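Putative phosphatase/phosphodiesterase MPN_349 (PDB 1T71) probably hydrolyses phosphoester bonds, perhaps of 2',3'-cyclic nucleotides, with a pair of iron ions bound in a calcineurin-like metallophosphoesterase fold. Local coordinates at residues 9-14 against 180-185; 37-43 against 65-71. All blocks are in the same frame, centred on the assembly; numbering follows the deposited sequence.

Interaction 1 of 2, residues 9-14 against 180-185. With FE (Fe (III) ion), chain B; FE (Fe (III) ion), chain C.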
loop_
_atom_site.group_PDB
_atom_site.type_symbol
_atom_site.label_atom_id
_atom_site.label_comp_id
_atom_site.label_asym_id
_atom_site.label_seq_id
_atom_site.Cartn_x
_atom_site.Cartn_y
_atom_site.Cartn_z
ATOM N N PHE A 9 -8.805 2.310 -0.918
ATOM C CA PHE A 9 -7.466 1.799 -0.635
ATOM C C PHE A 9 -6.431 2.823 -1.107
ATOM O O PHE A 9 -6.399 3.181 -2.284
ATOM C CB PHE A 9 -7.244 0.457 -1.347
ATOM C CG PHE A 9 -5.921 -0.181 -1.028
ATOM C CD1 PHE A 9 -4.740 0.332 -1.550
ATOM C CD2 PHE A 9 -5.851 -1.260 -0.152
ATOM C CE1 PHE A 9 -3.500 -0.216 -1.198
ATOM C CE2 PHE A 9 -4.623 -1.814 0.206
ATOM C CZ PHE A 9 -3.445 -1.289 -0.316
ATOM N N LEU A 10 -5.590 3.291 -0.188
ATOM C CA LEU A 10 -4.566 4.283 -0.519
ATOM C C LEU A 10 -3.173 3.657 -0.535
ATOM O O LEU A 10 -2.854 2.811 0.307
ATOM C CB LEU A 10 -4.597 5.438 0.490
ATOM C CG LEU A 10 -5.940 6.152 0.697
ATOM C CD1 LEU A 10 -5.721 7.428 1.502
ATOM C CD2 LEU A 10 -6.567 6.491 -0.638
ATOM N N GLY A 11 -2.352 4.087 -1.490
ATOM C CA GLY A 11 -1.004 3.556 -1.626
ATOM C C GLY A 11 -0.007 4.070 -0.601
ATOM O O GLY A 11 -0.308 4.972 0.180
ATOM N N ASP A 12 1.190 3.489 -0.624
ATOM C CA ASP A 12 2.281 3.814 0.291
ATOM C C ASP A 12 2.287 5.223 0.857
ATOM O O ASP A 12 2.515 6.190 0.127
ATOM C CB ASP A 12 3.635 3.565 -0.392
ATOM C CG ASP A 12 3.816 2.124 -0.829
ATOM O OD1 ASP A 12 2.876 1.566 -1.448
ATOM O OD2 ASP A 12 4.898 1.556 -0.565
ATOM N N VAL A 13 2.055 5.327 2.166
ATOM C CA VAL A 13 2.073 6.615 2.861
ATOM C C VAL A 13 3.548 6.954 3.047
ATOM O O VAL A 13 4.297 6.170 3.623
ATOM C CB VAL A 13 1.401 6.526 4.245
ATOM C CG1 VAL A 13 1.545 7.847 4.974
ATOM C CG2 VAL A 13 -0.063 6.181 4.086
ATOM N N TYR A 14 3.966 8.123 2.582
ATOM C CA TYR A 14 5.376 8.491 2.659
ATOM C C TYR A 14 5.659 9.842 3.327
ATOM O O TYR A 14 5.374 10.906 2.766
ATOM C CB TYR A 14 5.946 8.470 1.231
ATOM C CG TYR A 14 7.455 8.535 1.111
ATOM C CD1 TYR A 14 8.174 9.655 1.548
ATOM C CD2 TYR A 14 8.164 7.485 0.529
ATOM C CE1 TYR A 14 9.568 9.722 1.402
ATOM C CE2 TYR A 14 9.552 7.539 0.381
ATOM C CZ TYR A 14 10.244 8.657 0.818
ATOM O OH TYR A 14 11.607 8.700 0.666
ATOM N N PHE A 180 -4.197 -5.707 -5.442
ATOM C CA PHE A 180 -3.632 -4.369 -5.619
ATOM C C PHE A 180 -2.124 -4.383 -5.419
ATOM O O PHE A 180 -1.636 -4.780 -4.357
ATOM C CB PHE A 180 -4.241 -3.366 -4.628
ATOM C CG PHE A 180 -5.712 -3.103 -4.827
ATOM C CD1 PHE A 180 -6.299 -3.211 -6.087
ATOM C CD2 PHE A 180 -6.501 -2.683 -3.757
ATOM C CE1 PHE A 180 -7.648 -2.904 -6.278
ATOM C CE2 PHE A 180 -7.853 -2.372 -3.938
ATOM C CZ PHE A 180 -8.425 -2.482 -5.199
ATOM N N GLY A 181 -1.385 -3.961 -6.440
ATOM C CA GLY A 181 0.060 -3.914 -6.326
ATOM C C GLY A 181 0.522 -2.602 -5.700
ATOM O O GLY A 181 -0.116 -1.562 -5.874
ATOM N N THR A 182 1.621 -2.657 -4.955
ATOM C CA THR A 182 2.206 -1.480 -4.308
ATOM C C THR A 182 3.725 -1.635 -4.337
ATOM O O THR A 182 4.227 -2.684 -4.750
ATOM C CB THR A 182 1.754 -1.344 -2.824
ATOM O OG1 THR A 182 1.980 -2.579 -2.126
ATOM C CG2 THR A 182 0.278 -0.979 -2.742
ATOM N N HIS A 183 4.439 -0.581 -3.926
ATOM C CA HIS A 183 5.909 -0.556 -3.847
ATOM C C HIS A 183 6.657 0.307 -4.867
ATOM O O HIS A 183 7.726 0.818 -4.544
ATOM C CB HIS A 183 6.494 -1.984 -3.869
ATOM C CG HIS A 183 7.993 -2.038 -3.830
ATOM N ND1 HIS A 183 8.727 -1.718 -2.706
ATOM C CD2 HIS A 183 8.897 -2.369 -4.784
ATOM C CE1 HIS A 183 10.016 -1.846 -2.968
ATOM N NE2 HIS A 183 10.147 -2.239 -4.223
ATOM N N THR A 184 6.121 0.496 -6.077
ATOM C CA THR A 184 6.891 1.341 -7.030
ATOM C C THR A 184 6.649 2.852 -6.891
ATOM O O THR A 184 7.360 3.651 -7.503
ATOM C CB THR A 184 6.614 0.898 -8.506
ATOM O OG1 THR A 184 5.252 1.168 -8.855
ATOM C CG2 THR A 184 6.891 -0.601 -8.671
ATOM N N HIS A 185 5.657 3.244 -6.094
ATOM C CA HIS A 185 5.363 4.664 -5.859
ATOM C C HIS A 185 4.873 5.461 -7.068
ATOM O O HIS A 185 4.946 6.693 -7.073
ATOM C CB HIS A 185 6.598 5.377 -5.303
ATOM C CG HIS A 185 6.962 4.981 -3.908
ATOM N ND1 HIS A 185 6.420 3.882 -3.275
ATOM C CD2 HIS A 185 7.834 5.528 -3.026
ATOM C CE1 HIS A 185 6.938 3.776 -2.066
ATOM N NE2 HIS A 185 7.800 4.760 -1.890
HETATM FE FE FE B . 7.034 2.089 -0.438
HETATM FE FE FE C . 8.357 -0.775 -0.747
HETATM O O HOH W 1 3.427 1.966 -4.558
#
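Phe180 turns the edge of its ring toward the face of Phe9. The centroids lie 5.4 Å apart and the planes meet at 62°. Phe180 CD2 comes nearest, 3.7 Å from Phe9 CG, so the touch falls near the rim of the Phe9 ring. Phe9 CG stands anti to the backbone N (chi1 -176°), which carries the ring across to the other segment. Phe248 makes a further edge-to-face pair with Phe180. Thr182 packs its CB 3.4 Å from Asp12 OD1, while its hydroxyl is hydrogen-bonded to Asp156. The two strands, 6-10 and 178-182, belong to different sheets, and their side chains meet in the interior between them. This is the layered core of the calcineurin-like phosphoesterases, with metal ligands on the loops that follow the strands. His183 binds one iron ion through ND1 at 2.2 Å. The backbone N of His183 gives a hydrogen bond to a water 2.8 Å away. The same water accepts from His185 N, and it lies 3.2 Å from Asp12 OD1. Asp12 OD2 binds the other iron ion at 2.2 Å and is hydrogen-bonded to His158. His185, an experimentally assigned ligand of that ion, crosses the Asp12 side chain at about a right angle. His185 NE2 lies 3.7 Å from Tyr14 CD2, at the edge of the tyrosine ring, with the ring planes at 90°.

Interaction 2 of 2, residues 37-43 against 65-71. With FE (Fe (III) ion), chain C; FE (Fe (III) ion), chain B.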
loop_
_atom_site.group_PDB
_atom_site.type_symbol
_atom_site.label_atom_id
_atom_site.label_comp_id
_atom_site.label_asym_id
_atom_site.label_seq_id
_atom_site.Cartn_x
_atom_site.Cartn_y
_atom_site.Cartn_z
ATOM N N LEU A 37 -15.169 1.679 4.544
ATOM C CA LEU A 37 -13.874 1.341 5.116
ATOM C C LEU A 37 -12.702 1.956 4.358
ATOM O O LEU A 37 -12.756 2.125 3.138
ATOM C CB LEU A 37 -13.725 -0.179 5.135
ATOM C CG LEU A 37 -14.728 -0.939 6.002
ATOM C CD1 LEU A 37 -14.713 -2.414 5.641
ATOM C CD2 LEU A 37 -14.391 -0.729 7.471
ATOM N N VAL A 38 -11.640 2.279 5.092
ATOM C CA VAL A 38 -10.440 2.870 4.516
ATOM C C VAL A 38 -9.227 2.015 4.884
ATOM O O VAL A 38 -8.971 1.749 6.059
ATOM C CB VAL A 38 -10.212 4.316 5.035
ATOM C CG1 VAL A 38 -8.896 4.877 4.485
ATOM C CG2 VAL A 38 -11.374 5.203 4.631
ATOM N N ILE A 39 -8.492 1.579 3.867
ATOM C CA ILE A 39 -7.309 0.752 4.058
ATOM C C ILE A 39 -6.130 1.472 3.411
ATOM O O ILE A 39 -6.275 2.071 2.339
ATOM C CB ILE A 39 -7.485 -0.620 3.369
ATOM C CG1 ILE A 39 -8.834 -1.230 3.763
ATOM C CG2 ILE A 39 -6.339 -1.558 3.752
ATOM C CD1 ILE A 39 -9.176 -2.498 3.015
ATOM N N VAL A 40 -4.971 1.440 4.058
ATOM C CA VAL A 40 -3.802 2.091 3.481
ATOM C C VAL A 40 -2.531 1.317 3.762
ATOM O O VAL A 40 -2.423 0.618 4.764
ATOM C CB VAL A 40 -3.612 3.537 4.013
ATOM C CG1 VAL A 40 -4.956 4.261 4.045
ATOM C CG2 VAL A 40 -2.965 3.525 5.398
ATOM N N ASN A 41 -1.581 1.417 2.841
ATOM C CA ASN A 41 -0.283 0.785 3.019
ATOM C C ASN A 41 0.509 1.941 3.632
ATOM O O ASN A 41 0.584 3.019 3.043
ATOM C CB ASN A 41 0.314 0.380 1.669
ATOM C CG ASN A 41 1.677 -0.261 1.809
ATOM O OD1 ASN A 41 2.588 0.323 2.393
ATOM N ND2 ASN A 41 1.827 -1.472 1.273
ATOM N N ALA A 42 1.078 1.727 4.815
ATOM C CA ALA A 42 1.816 2.779 5.515
ATOM C C ALA A 42 3.295 2.479 5.715
ATOM O O ALA A 42 3.933 3.031 6.614
ATOM C CB ALA A 42 1.157 3.038 6.875
ATOM N N GLU A 43 3.851 1.637 4.853
ATOM C CA GLU A 43 5.248 1.237 4.979
ATOM C C GLU A 43 6.324 2.324 4.940
ATOM O O GLU A 43 7.459 2.063 5.335
ATOM C CB GLU A 43 5.586 0.177 3.926
ATOM C CG GLU A 43 5.952 0.745 2.575
ATOM C CD GLU A 43 7.132 0.025 1.962
ATOM O OE1 GLU A 43 7.624 0.499 0.924
ATOM O OE2 GLU A 43 7.569 -1.009 2.520
ATOM N N ASN A 65 -8.854 2.798 8.721
ATOM C CA ASN A 65 -9.386 1.655 9.459
ATOM C C ASN A 65 -8.434 0.474 9.527
ATOM O O ASN A 65 -8.320 -0.176 10.567
ATOM C CB ASN A 65 -10.699 1.179 8.841
ATOM C CG ASN A 65 -11.777 2.224 8.909
ATOM O OD1 ASN A 65 -12.117 2.704 9.991
ATOM N ND2 ASN A 65 -12.325 2.589 7.760
ATOM N N TYR A 66 -7.761 0.183 8.418
ATOM C CA TYR A 66 -6.828 -0.937 8.375
ATOM C C TYR A 66 -5.527 -0.557 7.671
ATOM O O TYR A 66 -5.502 0.337 6.826
ATOM C CB TYR A 66 -7.494 -2.124 7.683
ATOM C CG TYR A 66 -8.637 -2.708 8.487
ATOM C CD1 TYR A 66 -8.391 -3.571 9.551
ATOM C CD2 TYR A 66 -9.962 -2.357 8.216
ATOM C CE1 TYR A 66 -9.431 -4.075 10.331
ATOM C CE2 TYR A 66 -11.014 -2.852 8.995
ATOM C CZ TYR A 66 -10.737 -3.711 10.051
ATOM O OH TYR A 66 -11.753 -4.206 10.838
ATOM N N ILE A 67 -4.448 -1.245 8.020
ATOM C CA ILE A 67 -3.144 -0.942 7.452
ATOM C C ILE A 67 -2.384 -2.161 6.930
ATOM O O ILE A 67 -2.359 -3.212 7.577
ATOM C CB ILE A 67 -2.267 -0.246 8.517
ATOM C CG1 ILE A 67 -2.786 1.168 8.780
ATOM C CG2 ILE A 67 -0.825 -0.207 8.073
ATOM C CD1 ILE A 67 -1.991 1.920 9.834
ATOM N N THR A 68 -1.774 -2.013 5.755
ATOM C CA THR A 68 -0.956 -3.076 5.166
ATOM C C THR A 68 0.456 -2.487 5.076
ATOM O O THR A 68 0.607 -1.261 5.112
ATOM C CB THR A 68 -1.462 -3.492 3.753
ATOM O OG1 THR A 68 -1.508 -2.353 2.888
ATOM C CG2 THR A 68 -2.853 -4.100 3.852
ATOM N N MET A 69 1.483 -3.331 4.961
ATOM C CA MET A 69 2.854 -2.828 4.912
ATOM C C MET A 69 3.694 -3.329 3.737
ATOM O O MET A 69 3.168 -3.593 2.657
ATOM C CB MET A 69 3.558 -3.142 6.240
ATOM C CG MET A 69 2.917 -2.490 7.466
ATOM S SD MET A 69 3.284 -0.720 7.642
ATOM C CE MET A 69 2.011 -0.068 6.898
ATOM N N GLY A 70 5.005 -3.450 3.947
ATOM C CA GLY A 70 5.880 -3.889 2.871
ATOM C C GLY A 70 7.292 -4.261 3.280
ATOM O O GLY A 70 7.502 -4.948 4.283
ATOM N N ASN A 71 8.274 -3.813 2.511
ATOM C CA ASN A 71 9.650 -4.164 2.825
ATOM C C ASN A 71 10.275 -3.363 3.957
ATOM O O ASN A 71 11.239 -3.809 4.562
ATOM C CB ASN A 71 10.522 -4.095 1.563
ATOM C CG ASN A 71 10.381 -2.787 0.821
ATOM O OD1 ASN A 71 9.280 -2.386 0.453
ATOM N ND2 ASN A 71 11.502 -2.116 0.588
HETATM FE FE FE C . 8.357 -0.775 -0.747
HETATM FE FE FE B . 7.034 2.089 -0.438
#
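Val38 O is gripped by two backbone donors from the start of the second segment. Asn65 N lies 2.9 Å from Val38 O, and Tyr66 N bonds to the same oxygen. The parallel ladder goes on with Val40 N bonded to Tyr66 O, and with Thr68 N bonded to Val40 O at 2.9 Å. Ala42 N then bonds to Thr68 O. CA-H...O contacts from Ile39, Ile67 and Asn41 lie between these bonds. Ile39, Tyr66, Asn41 and Thr68 point to one face of the sheet, where Ile39 CG2 rests 4.1 Å from Tyr66 CB. Val40 and Ile67 point to the other, where Val40 CG2 meets Ile67 CG1. Strands 37-41 and 66-68, with helix 53-62 between them, form a beta-alpha-beta unit, and the loops after both strands carry metal ligands. The first torsion of Asn41 is extended (chi1 179°), which brings its amide to the second segment. Its ND2 gives Met69 O a weak bond, at an angle of 126°, and a further bond to Asp156, which also holds the Thr68 hydroxyl. Asn41 OD1 accepts from Glu43 N at 3.1 Å, an Asx turn that ties Asn41 to the backbone of the metal ligand Glu43. Glu43 OE1 bridges both iron ions, 2.2 Å from each. Glu43 OE2 lies 3.0 Å from Asn71 OD1, a close approach of two oxygens that is not a hydrogen bond, and takes a hydrogen bond from His72 N. Asn71 OD1 binds the iron ion that His183 also binds.

Overall arrangement
From the N terminus, strand 6-10 runs into the loop with Asp12. Strand 37-41 then lies beside it in the same sheet, and helix 53-62 leads on to strand 66-68. Interaction 2 closes this short loop of the chain. Interaction 1 closes a much longer one, when residues 180-185 return to 9-14, so interaction 2 is nested inside it. Interaction 2 joins neighbouring strands within one sheet, whereas interaction 1 joins that sheet to the one holding strand 178-182. Backbone bonds between strands 6-10 and 37-41 link the two contacts directly. Their centres are 9 Å apart, and both reach the two iron ions.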